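Local coordinates for phosphoglycerate dehydrogenase (Lactobacillus plantarum, PDB 3EVT), which probably catalyses the NAD-dependent oxidation of 3-phosphoglycerate to 3-phosphooxypyruvate, the entry step of the phosphorylated route to serine, at residues Ala250-Glu255 with Pro275-Gln280; Leu141-Gly146 with Asn197-Thr202. All blocks are in the same frame, centred on the assembly; numbering follows the deposited sequence.

Interaction 1. Residues Ala250-Glu255 with Pro275-Gln280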
ATOM      1  N   ALA A 250       9.775   6.295 -14.284  1.00 41.77           N
ATOM      2  CA  ALA A 250      10.726   5.888 -13.249  1.00 42.25           C
ATOM      3  C   ALA A 250      11.436   4.693 -13.805  1.00 41.79           C
ATOM      4  O   ALA A 250      10.820   3.675 -14.103  1.00 41.87           O
ATOM      5  CB  ALA A 250      10.023   5.546 -11.929  1.00 40.36           C
ATOM      6  N   LEU A 251      12.734   4.816 -13.994  1.00 42.49           N
ATOM      7  CA  LEU A 251      13.442   3.666 -14.561  1.00 43.26           C
ATOM      8  C   LEU A 251      14.422   3.152 -13.530  1.00 42.91           C
ATOM      9  O   LEU A 251      15.298   3.882 -13.105  1.00 42.69           O
ATOM     10  CB  LEU A 251      14.168   4.052 -15.850  1.00 41.73           C
ATOM     11  CG  LEU A 251      13.408   4.941 -16.813  1.00 43.60           C
ATOM     12  CD1 LEU A 251      14.425   5.483 -17.879  1.00 43.71           C
ATOM     13  CD2 LEU A 251      12.186   4.145 -17.443  1.00 42.31           C
ATOM     14  N   ASP A 252      14.269   1.897 -13.141  1.00 43.36           N
ATOM     15  CA  ASP A 252      15.226   1.283 -12.234  1.00 43.89           C
ATOM     16  C   ASP A 252      16.267   0.487 -13.002  1.00 44.99           C
ATOM     17  O   ASP A 252      17.195  -0.044 -12.397  1.00 43.57           O
ATOM     18  CB  ASP A 252      14.533   0.328 -11.251  1.00 43.62           C
ATOM     19  CG  ASP A 252      15.474  -0.144 -10.148  1.00 43.33           C
ATOM     20  OD1 ASP A 252      16.136   0.702  -9.499  1.00 36.40           O
ATOM     21  OD2 ASP A 252      15.533  -1.359  -9.901  1.00 43.95           O
ATOM     22  N   VAL A 253      16.051   0.381 -14.319  1.00 46.14           N
ATOM     23  CA  VAL A 253      16.970  -0.213 -15.285  1.00 46.92           C
ATOM     24  C   VAL A 253      17.009   0.690 -16.519  1.00 48.65           C
ATOM     25  O   VAL A 253      16.040   1.411 -16.831  1.00 48.85           O
ATOM     26  CB  VAL A 253      16.540  -1.610 -15.715  1.00 46.80           C
ATOM     27  CG1 VAL A 253      16.639  -2.600 -14.560  1.00 47.52           C
ATOM     28  CG2 VAL A 253      15.142  -1.576 -16.290  1.00 44.42           C
ATOM     29  N   THR A 254      18.143   0.679 -17.205  1.00 49.45           N
ATOM     30  CA  THR A 254      18.365   1.580 -18.330  1.00 51.03           C
ATOM     31  C   THR A 254      19.126   0.857 -19.459  1.00 52.75           C
ATOM     32  O   THR A 254      19.690  -0.232 -19.247  1.00 52.77           O
ATOM     33  CB  THR A 254      19.058   2.893 -17.875  1.00 50.87           C
ATOM     34  OG1 THR A 254      20.368   2.618 -17.316  1.00 50.77           O
ATOM     35  CG2 THR A 254      18.199   3.536 -16.808  1.00 50.90           C
ATOM     36  N   GLU A 255      19.046   1.428 -20.668  1.00 55.23           N
ATOM     37  CA  GLU A 255      19.907   1.054 -21.807  1.00 56.89           C
ATOM     38  C   GLU A 255      20.625   2.298 -22.323  1.00 57.20           C
ATOM     39  O   GLU A 255      19.999   3.144 -22.959  1.00 57.86           O
ATOM     40  CB  GLU A 255      19.065   0.536 -22.933  1.00 57.40           C
ATOM     41  CG  GLU A 255      19.800   0.412 -24.211  1.00 60.27           C
ATOM     42  CD  GLU A 255      18.921  -0.202 -25.285  1.00 63.64           C
ATOM     43  OE1 GLU A 255      17.895   0.406 -25.658  1.00 62.93           O
ATOM     44  OE2 GLU A 255      19.247  -1.319 -25.740  1.00 68.60           O
ATOM     45  N   PRO A 275      19.297   3.363  -9.472  1.00 42.73           N
ATOM     46  CA  PRO A 275      20.327   2.496 -10.037  1.00 43.77           C
ATOM     47  C   PRO A 275      20.118   1.027  -9.801  1.00 45.57           C
ATOM     48  O   PRO A 275      20.896   0.441  -9.071  1.00 47.34           O
ATOM     49  CB  PRO A 275      21.598   2.960  -9.326  1.00 43.55           C
ATOM     50  CG  PRO A 275      21.157   3.468  -8.015  1.00 44.53           C
ATOM     51  CD  PRO A 275      19.710   3.976  -8.186  1.00 41.63           C
ATOM     52  N   HIS A 276      19.119   0.427 -10.442  1.00 46.34           N
ATOM     53  CA  HIS A 276      18.821  -1.014 -10.339  1.00 47.90           C
ATOM     54  C   HIS A 276      18.729  -1.520  -8.896  1.00 48.75           C
ATOM     55  O   HIS A 276      19.226  -2.624  -8.573  1.00 48.43           O
ATOM     56  CB  HIS A 276      19.851  -1.864 -11.104  1.00 48.79           C
ATOM     57  CG  HIS A 276      19.282  -3.126 -11.689  1.00 50.13           C
ATOM     58  ND1 HIS A 276      19.634  -3.594 -12.941  1.00 50.64           N
ATOM     59  CD2 HIS A 276      18.385  -4.020 -11.194  1.00 50.85           C
ATOM     60  CE1 HIS A 276      18.976  -4.716 -13.194  1.00 50.72           C
ATOM     61  NE2 HIS A 276      18.213  -4.997 -12.148  1.00 50.02           N
ATOM     62  N   ILE A 277      18.112  -0.734  -8.022  1.00 48.58           N
ATOM     63  CA  ILE A 277      18.010  -1.154  -6.634  1.00 49.09           C
ATOM     64  C   ILE A 277      16.758  -1.928  -6.265  1.00 49.78           C
ATOM     65  O   ILE A 277      16.694  -2.494  -5.168  1.00 49.79           O
ATOM     66  CB  ILE A 277      18.060   0.028  -5.682  1.00 49.34           C
ATOM     67  CG1 ILE A 277      17.122   1.126  -6.182  1.00 49.12           C
ATOM     68  CG2 ILE A 277      19.499   0.523  -5.520  1.00 51.40           C
ATOM     69  CD1 ILE A 277      17.039   2.293  -5.247  1.00 48.21           C
ATOM     70  N   SER A 278      15.752  -1.954  -7.132  1.00 50.77           N
ATOM     71  CA  SER A 278      14.398  -2.321  -6.654  1.00 51.94           C
ATOM     72  C   SER A 278      14.337  -3.699  -6.030  1.00 53.28           C
ATOM     73  O   SER A 278      13.532  -3.938  -5.132  1.00 52.91           O
ATOM     74  CB  SER A 278      13.337  -2.221  -7.768  1.00 51.90           C
ATOM     75  OG  SER A 278      13.586  -3.166  -8.794  1.00 50.56           O
ATOM     76  N   GLY A 279      15.164  -4.611  -6.526  1.00 54.99           N
ATOM     77  CA  GLY A 279      15.095  -6.000  -6.073  1.00 58.63           C
ATOM     78  C   GLY A 279      16.069  -6.387  -4.956  1.00 60.83           C
ATOM     79  O   GLY A 279      16.001  -7.532  -4.437  1.00 61.97           O
ATOM     80  N   GLN A 280      16.982  -5.472  -4.603  1.00 61.72           N
ATOM     81  CA  GLN A 280      17.936  -5.714  -3.507  1.00 64.03           C
ATOM     82  C   GLN A 280      17.237  -5.856  -2.153  1.00 64.95           C
ATOM     83  O   GLN A 280      16.528  -4.937  -1.697  1.00 66.03           O
ATOM     84  CB  GLN A 280      18.951  -4.587  -3.417  1.00 64.11           C
ATOM     85  CG  GLN A 280      19.642  -4.313  -4.716  1.00 67.77           C
ATOM     86  CD  GLN A 280      20.909  -3.506  -4.553  1.00 72.59           C
ATOM     87  OE1 GLN A 280      20.946  -2.493  -3.845  1.00 75.09           O
ATOM     88  NE2 GLN A 280      21.963  -3.950  -5.218  1.00 74.90           N
TER
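Asp252, just past the end of strand 248-251, lies closest to His276, their CA atoms 4.7 Å apart, where the loop after strand 271-273 passes through the left-handed helical region (phi 50°, psi 41° at His276) before a type I turn from Ile277 to Gln280. The bend presents successive backbone N-H groups to a single carboxylate. With CG anti to its backbone N (chi1 -170°), Asp252 extends across to them and divides its oxygens. OD1 takes Ile277 N at 2.9 Å through its syn lone pair and also bonds Thr274 OG1, at the start of the loop. OD2 accepts twice from Ser278, at 2.8 Å from N and 2.9 Å from OG, both donors standing on the same face of the carboxylate plane. A buried acid is thus gripped by four bonds, which fix its rotation and fasten the turn. An asparagine in its place would keep the shape but put an amide NH2 where one oxygen was, and would probably leave an N-H of Ile277 or Ser278 facing another donor, freeing the turn to shift. Beside this polar cluster, Val253 CG1 lies over one face of the His276 imidazole, 3.6 Å from its centroid, in a CH-pi contact. This methyl limits where the ring can lie, while His276 ND1 hydrogen-bonds to Glu257 OE2. That pairing, with Arg228 touching the histidine, is consistent with the Arg-Glu-His active site of D-2-hydroxyacid dehydrogenases.

Interaction 2. Residues Leu141-Gly146 with Asn197-Thr202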
ATOM      1  N   LEU A 141      -1.649  -0.886 -15.451  1.00 44.61           N
ATOM      2  CA  LEU A 141      -1.373  -1.905 -16.443  1.00 43.70           C
ATOM      3  C   LEU A 141       0.033  -2.512 -16.236  1.00 43.62           C
ATOM      4  O   LEU A 141       1.062  -1.819 -16.346  1.00 43.72           O
ATOM      5  CB  LEU A 141      -1.513  -1.266 -17.849  1.00 43.35           C
ATOM      6  CG  LEU A 141      -1.160  -2.224 -19.022  1.00 41.33           C
ATOM      7  CD1 LEU A 141      -2.064  -3.488 -19.040  1.00 38.08           C
ATOM      8  CD2 LEU A 141      -1.267  -1.448 -20.330  1.00 37.56           C
ATOM      9  N   ILE A 142       0.101  -3.806 -15.936  1.00 43.66           N
ATOM     10  CA  ILE A 142       1.415  -4.490 -15.745  1.00 42.38           C
ATOM     11  C   ILE A 142       1.665  -5.553 -16.831  1.00 43.36           C
ATOM     12  O   ILE A 142       0.843  -6.424 -17.048  1.00 42.69           O
ATOM     13  CB  ILE A 142       1.506  -5.224 -14.362  1.00 41.59           C
ATOM     14  CG1 ILE A 142       1.006  -4.323 -13.205  1.00 40.70           C
ATOM     15  CG2 ILE A 142       2.945  -5.817 -14.098  1.00 38.22           C
ATOM     16  CD1 ILE A 142       0.711  -5.132 -11.855  1.00 36.88           C
ATOM     17  N   TYR A 143       2.812  -5.444 -17.492  1.00 44.33           N
ATOM     18  CA  TYR A 143       3.318  -6.416 -18.439  1.00 45.78           C
ATOM     19  C   TYR A 143       4.175  -7.423 -17.698  1.00 46.27           C
ATOM     20  O   TYR A 143       5.257  -7.075 -17.173  1.00 46.47           O
ATOM     21  CB  TYR A 143       4.186  -5.709 -19.517  1.00 46.48           C
ATOM     22  CG  TYR A 143       3.413  -4.891 -20.555  1.00 45.86           C
ATOM     23  CD1 TYR A 143       3.299  -5.347 -21.883  1.00 44.64           C
ATOM     24  CD2 TYR A 143       2.835  -3.653 -20.224  1.00 44.76           C
ATOM     25  CE1 TYR A 143       2.631  -4.606 -22.839  1.00 39.53           C
ATOM     26  CE2 TYR A 143       2.152  -2.904 -21.168  1.00 43.57           C
ATOM     27  CZ  TYR A 143       2.055  -3.401 -22.489  1.00 45.41           C
ATOM     28  OH  TYR A 143       1.362  -2.694 -23.454  1.00 43.77           O
ATOM     29  N   GLY A 144       3.699  -8.667 -17.657  1.00 46.41           N
ATOM     30  CA  GLY A 144       4.355  -9.686 -16.860  1.00 47.19           C
ATOM     31  C   GLY A 144       3.465 -10.076 -15.706  1.00 48.00           C
ATOM     32  O   GLY A 144       3.315  -9.308 -14.732  1.00 49.40           O
ATOM     33  N   THR A 145       2.874 -11.258 -15.779  1.00 47.19           N
ATOM     34  CA  THR A 145       1.968 -11.706 -14.724  1.00 47.76           C
ATOM     35  C   THR A 145       2.591 -12.895 -13.946  1.00 47.41           C
ATOM     36  O   THR A 145       1.876 -13.719 -13.343  1.00 47.32           O
ATOM     37  CB  THR A 145       0.540 -12.021 -15.275  1.00 48.95           C
ATOM     38  OG1 THR A 145       0.598 -13.117 -16.202  1.00 50.29           O
ATOM     39  CG2 THR A 145      -0.051 -10.803 -15.992  1.00 46.75           C
ATOM     40  N   GLY A 146       3.922 -12.966 -13.960  1.00 46.51           N
ATOM     41  CA  GLY A 146       4.648 -13.909 -13.096  1.00 46.83           C
ATOM     42  C   GLY A 146       4.531 -13.514 -11.621  1.00 48.00           C
ATOM     43  O   GLY A 146       3.671 -12.689 -11.249  1.00 47.61           O
ATOM     44  N   ASN A 197       6.501  -2.070 -16.697  1.00 45.37           N
ATOM     45  CA  ASN A 197       7.173  -3.188 -17.332  1.00 45.78           C
ATOM     46  C   ASN A 197       7.873  -4.065 -16.313  1.00 45.85           C
ATOM     47  O   ASN A 197       8.753  -3.595 -15.650  1.00 45.67           O
ATOM     48  CB  ASN A 197       8.237  -2.740 -18.324  1.00 45.55           C
ATOM     49  CG  ASN A 197       8.925  -3.941 -18.951  1.00 47.50           C
ATOM     50  OD1 ASN A 197       8.236  -4.883 -19.313  1.00 48.29           O
ATOM     51  ND2 ASN A 197      10.255  -3.974 -18.974  1.00 46.37           N
ATOM     52  N   ALA A 198       7.486  -5.338 -16.218  1.00 47.19           N
ATOM     53  CA  ALA A 198       8.197  -6.302 -15.403  1.00 48.87           C
ATOM     54  C   ALA A 198       8.546  -7.545 -16.248  1.00 50.29           C
ATOM     55  O   ALA A 198       8.651  -8.649 -15.732  1.00 52.85           O
ATOM     56  CB  ALA A 198       7.318  -6.709 -14.173  1.00 48.52           C
ATOM     57  N   LEU A 199       8.689  -7.401 -17.558  1.00 51.29           N
ATOM     58  CA  LEU A 199       8.987  -8.565 -18.416  1.00 50.75           C
ATOM     59  C   LEU A 199      10.454  -8.968 -18.435  1.00 51.59           C
ATOM     60  O   LEU A 199      11.357  -8.136 -18.178  1.00 51.22           O
ATOM     61  CB  LEU A 199       8.615  -8.259 -19.849  1.00 48.92           C
ATOM     62  CG  LEU A 199       7.151  -8.027 -20.096  1.00 49.99           C
ATOM     63  CD1 LEU A 199       6.983  -7.286 -21.445  1.00 51.18           C
ATOM     64  CD2 LEU A 199       6.405  -9.335 -20.067  1.00 49.25           C
ATOM     65  N   PRO A 200      10.702 -10.235 -18.817  1.00 52.39           N
ATOM     66  CA  PRO A 200      12.045 -10.622 -19.191  1.00 53.00           C
ATOM     67  C   PRO A 200      12.365 -10.082 -20.595  1.00 53.59           C
ATOM     68  O   PRO A 200      11.437  -9.826 -21.422  1.00 52.97           O
ATOM     69  CB  PRO A 200      11.955 -12.153 -19.222  1.00 52.66           C
ATOM     70  CG  PRO A 200      10.601 -12.389 -19.798  1.00 52.97           C
ATOM     71  CD  PRO A 200       9.731 -11.318 -19.108  1.00 52.78           C
ATOM     72  N   LEU A 201      13.661  -9.888 -20.859  1.00 54.39           N
ATOM     73  CA  LEU A 201      14.093  -9.558 -22.214  1.00 55.84           C
ATOM     74  C   LEU A 201      14.042 -10.765 -23.137  1.00 56.68           C
ATOM     75  O   LEU A 201      14.635 -11.813 -22.843  1.00 56.09           O
ATOM     76  CB  LEU A 201      15.508  -9.002 -22.249  1.00 56.05           C
ATOM     77  CG  LEU A 201      15.990  -8.176 -23.459  1.00 56.39           C
ATOM     78  CD1 LEU A 201      14.949  -7.290 -24.119  1.00 54.13           C
ATOM     79  CD2 LEU A 201      17.156  -7.329 -22.973  1.00 60.22           C
ATOM     80  N   THR A 202      13.320 -10.589 -24.244  1.00 57.67           N
ATOM     81  CA  THR A 202      13.362 -11.521 -25.357  1.00 58.74           C
ATOM     82  C   THR A 202      13.499 -10.738 -26.636  1.00 60.02           C
ATOM     83  O   THR A 202      13.347  -9.527 -26.638  1.00 60.23           O
ATOM     84  CB  THR A 202      12.072 -12.237 -25.497  1.00 58.74           C
ATOM     85  OG1 THR A 202      11.146 -11.319 -26.100  1.00 59.39           O
ATOM     86  CG2 THR A 202      11.618 -12.723 -24.133  1.00 55.53           C
TER
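The parallel beta bridge between Tyr143 and Asn197 belongs to the central switch point of a Rossmann fold, where strands 139-143 and 194-197 lie side by side and the chain leaves them in loops leading in different directions. The first loop carries Gly144 and Gly146 of what appears to be the glycine-rich dinucleotide-binding motif, Gly146 standing at the N-cap of helix 147-158. One backbone bond crosses the contact: Ala198 N donates to Tyr143 O at 3.0 Å, nearly along the C=O axis. The second loop bends at once, for Asn197 OD1 turns back to accept from Leu199 N at 3.1 Å in an Asx turn, fairly straight at 164° although the N-H comes from well above the amide plane. Asn197 ND2 is held by Asn225 OD1, so both ends of this buried amide are engaged. Leu199 folds back over the end of strand 139-143 and the start of its loop: its CD1 meets Tyr143 CB at 3.7 Å, and CD2 lies 3.7 Å from Gly144 N. The tyrosine ring itself leads away, to meet Phe209 edge to face. At the backbone angles of Gly144 a CB would be jammed against Tyr143 O, which alone calls for glycine, and it would sit a tight 3.1 Å from Ala198 O. One backbone bond, the Asn197 amide and the cover of Leu199 thus set two loops that meet at an obligate glycine, with the buried amide satisfied.

In the fold
Both contacts sit at strand ends of the same parallel sheet, their centres about 14 Å apart and their nearest atoms about 6 Å. Strand 222-225 lies between strands 194-197 and 248-251, and its Asn225 joins the two: its OD1 holds Asn197 of interaction 2, while its backbone bonds to Asp252 and the Val253 side chain of interaction 1 packs on it. The division of labour would suit an enzyme that binds a dinucleotide and a hydroxyacid. Interaction 2 shapes the loops where a Rossmann fold is expected to receive the dinucleotide, whereas interaction 1 fixes the loop of His276, probably on the catalytic side. Interaction 1 also packs against the second subunit; no other chain touches interaction 2.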